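Local coordinates for 1,4-dihydroxy-2-naphthoyl-CoA hydrolase (Escherichia coli, PDB 1VH5) that catalyses the hydrolysis of 1,4-dihydroxy-2-naphthoyl-CoA to 1,4-dihydroxy-2-naphthoate and CoA in menaquinone biosynthesis, and also cleaves a wide range of other acyl-CoA thioesters, at the interface of chains A and B. Residues are numbered along the deposited sequence; one frame, centred on the assembly and turned at random. Chains: chain A/B, Hypothetical protein ydiI.

The interface of chains A and B. Residues chain A 46-51, 56; chain B 17, 20-23, 25.
The short helix 22-25 of chain B presents its N-terminal end to the loop 46-51 of chain A, and B:Met22 is the side chain to follow. Backbone B:Met22 N donates to A:Lys49 O at 2.9 Å, nearly along the C=O axis. CG lies anti to the backbone N (chi1 -178°), so the chain runs alongside the loop: CB touches the carbonyl oxygens of A:Lys49 and A:Arg47, and CG stays against A:Arg47 O. The side chain crosses that of A:His56 at about a right angle, with the thioether B:Met22 SD 3.8 Å from A:His56 CB, and a bend at chi3 (-139°) brings the methyl B:Met22 CE back to within 3.4 Å of A:Arg47 O. B:Phe25 fills the other flank. A:Arg47, extended from CG to NE, passes over one face of the B:Phe25 ring with CG 4.0 Å from the centroid, while the hydroxyl A:Ser46 OG comes to the CE1-CZ margin of that same face, off the ring plane, 3.4 Å from B:Phe25 CE1. An alanine in place of B:Phe25 would remove this ring and would probably leave the A:Arg47 methylenes and A:Ser46 less firmly packed. Further along the chain A loop, the amide of B:Asn21 lies against A:Pro51. B:Asn21 ND2 donates in plane to a lone pair of B:Met17 O at 2.9 Å, which fixes the amide flip and points B:Asn21 OD1 at a water oxygen 2.7 Å away. That water also meets B:Val23 N and, more distantly, A:Lys49 O. The patch belongs to a two-fold interface of this PaaI-family thioesterase, a homotetramer built as a dimer of dimers; A:His56 immediately precedes helix 57-74, which carries A:Glu65, the probable nucleophile or general base, about 18 Å from the patch centre.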
loop_
_atom_site.group_PDB
_atom_site.type_symbol
_atom_site.label_atom_id
_atom_site.label_comp_id
_atom_site.label_asym_id
_atom_site.label_seq_id
_atom_site.Cartn_x
_atom_site.Cartn_y
_atom_site.Cartn_z
ATOM N N SER A 46 11.760 0.339 -10.893
ATOM C CA SER A 46 11.673 1.751 -10.635
ATOM C C SER A 46 10.272 2.197 -10.208
ATOM O O SER A 46 10.148 3.236 -9.541
ATOM C CB SER A 46 12.204 2.558 -11.832
ATOM O OG SER A 46 11.371 2.402 -12.946
ATOM N N ARG A 47 9.229 1.449 -10.585
ATOM C CA ARG A 47 7.855 1.832 -10.262
ATOM C C ARG A 47 7.429 1.350 -8.893
ATOM O O ARG A 47 6.402 1.779 -8.390
ATOM C CB ARG A 47 6.858 1.334 -11.316
ATOM C CG ARG A 47 7.037 2.038 -12.656
ATOM C CD ARG A 47 6.100 1.523 -13.743
ATOM N NE ARG A 47 6.302 2.232 -15.014
ATOM C CZ ARG A 47 5.517 2.113 -16.080
ATOM N NH1 ARG A 47 5.808 2.813 -17.181
ATOM N NH2 ARG A 47 4.441 1.331 -16.057
ATOM N N THR A 48 8.193 0.417 -8.328
ATOM C CA THR A 48 7.863 -0.145 -7.013
ATOM C C THR A 48 8.961 0.014 -5.950
ATOM O O THR A 48 8.835 -0.483 -4.831
ATOM C CB THR A 48 7.517 -1.619 -7.135
ATOM O OG1 THR A 48 8.671 -2.339 -7.623
ATOM C CG2 THR A 48 6.347 -1.909 -8.122
ATOM N N LYS A 49 10.023 0.740 -6.284
ATOM C CA LYS A 49 11.097 1.024 -5.334
ATOM C C LYS A 49 10.890 2.310 -4.575
ATOM O O LYS A 49 10.337 3.266 -5.095
ATOM C CB LYS A 49 12.471 1.062 -6.047
ATOM C CG LYS A 49 12.986 -0.333 -6.399
ATOM C CD LYS A 49 14.141 -0.261 -7.432
ATOM C CE LYS A 49 14.825 -1.603 -7.634
ATOM N NZ LYS A 49 15.986 -1.470 -8.569
ATOM N N GLN A 50 11.426 2.336 -3.355
ATOM C CA GLN A 50 11.530 3.597 -2.603
ATOM C C GLN A 50 12.860 4.271 -3.001
ATOM O O GLN A 50 13.620 3.698 -3.795
ATOM C CB GLN A 50 11.346 3.419 -1.078
ATOM C CG GLN A 50 11.832 2.119 -0.479
ATOM C CD GLN A 50 13.299 2.161 -0.167
ATOM O OE1 GLN A 50 14.134 2.418 -1.048
ATOM N NE2 GLN A 50 13.632 1.927 1.107
ATOM N N PRO A 51 13.146 5.478 -2.519
ATOM C CA PRO A 51 14.326 6.240 -2.979
ATOM C C PRO A 51 15.678 5.603 -2.760
ATOM O O PRO A 51 16.668 6.090 -3.314
ATOM C CB PRO A 51 14.240 7.520 -2.163
ATOM C CG PRO A 51 12.793 7.667 -1.917
ATOM C CD PRO A 51 12.301 6.283 -1.619
ATOM N N HIS A 56 9.349 -0.759 -2.149
ATOM C CA HIS A 56 8.587 0.151 -1.312
ATOM C C HIS A 56 7.584 -0.684 -0.510
ATOM O O HIS A 56 6.852 -1.493 -1.075
ATOM C CB HIS A 56 7.852 1.113 -2.234
ATOM C CG HIS A 56 7.337 2.347 -1.547
ATOM N ND1 HIS A 56 6.333 2.322 -0.595
ATOM C CD2 HIS A 56 7.590 3.656 -1.797
ATOM C CE1 HIS A 56 6.050 3.566 -0.231
ATOM N NE2 HIS A 56 6.808 4.395 -0.939
ATOM N N MET B 17 13.673 13.642 -3.838
ATOM C CA MET B 17 13.947 12.275 -3.405
ATOM C C MET B 17 13.227 11.240 -4.266
ATOM O O MET B 17 13.756 10.153 -4.479
ATOM C CB MET B 17 13.498 12.056 -1.960
ATOM C CG MET B 17 14.209 12.884 -0.910
ATOM S SD MET B 17 13.375 12.630 0.674
ATOM C CE MET B 17 13.672 10.886 0.881
ATOM N N GLY B 20 12.492 9.143 -10.198
ATOM C CA GLY B 20 12.951 7.851 -10.700
ATOM C C GLY B 20 12.584 6.660 -9.820
ATOM O O GLY B 20 13.053 5.544 -10.067
ATOM N N ASN B 21 11.723 6.880 -8.829
ATOM C CA ASN B 21 11.235 5.788 -8.018
ATOM C C ASN B 21 9.724 5.910 -7.813
ATOM O O ASN B 21 9.080 6.679 -8.491
ATOM C CB ASN B 21 12.046 5.627 -6.722
ATOM C CG ASN B 21 12.042 6.903 -5.852
ATOM O OD1 ASN B 21 11.056 7.229 -5.183
ATOM N ND2 ASN B 21 13.137 7.667 -5.903
ATOM N N MET B 22 9.144 5.043 -6.978
ATOM C CA MET B 22 7.683 4.920 -6.936
ATOM C C MET B 22 7.003 6.245 -6.611
ATOM O O MET B 22 5.958 6.557 -7.185
ATOM C CB MET B 22 7.240 3.827 -5.927
ATOM C CG MET B 22 5.763 3.629 -5.882
ATOM S SD MET B 22 5.309 2.194 -4.906
ATOM C CE MET B 22 4.023 1.526 -5.919
ATOM N N VAL B 23 7.559 7.013 -5.683
ATOM C CA VAL B 23 6.966 8.308 -5.353
ATOM C C VAL B 23 6.834 9.229 -6.578
ATOM O O VAL B 23 5.779 9.788 -6.854
ATOM C CB VAL B 23 7.726 8.975 -4.210
ATOM C CG1 VAL B 23 7.495 10.507 -4.135
ATOM C CG2 VAL B 23 7.247 8.398 -2.893
ATOM N N PHE B 25 6.945 8.278 -9.786
ATOM C CA PHE B 25 6.142 7.614 -10.810
ATOM C C PHE B 25 4.647 7.738 -10.505
ATOM O O PHE B 25 3.846 7.747 -11.418
ATOM C CB PHE B 25 6.554 6.137 -10.954
ATOM C CG PHE B 25 7.683 5.897 -11.940
ATOM C CD1 PHE B 25 8.988 5.691 -11.490
ATOM C CD2 PHE B 25 7.427 5.842 -13.302
ATOM C CE1 PHE B 25 10.038 5.450 -12.386
ATOM C CE2 PHE B 25 8.464 5.596 -14.220
ATOM C CZ PHE B 25 9.770 5.408 -13.763
HETATM O O HOH W 1 9.271 5.962 -3.641
#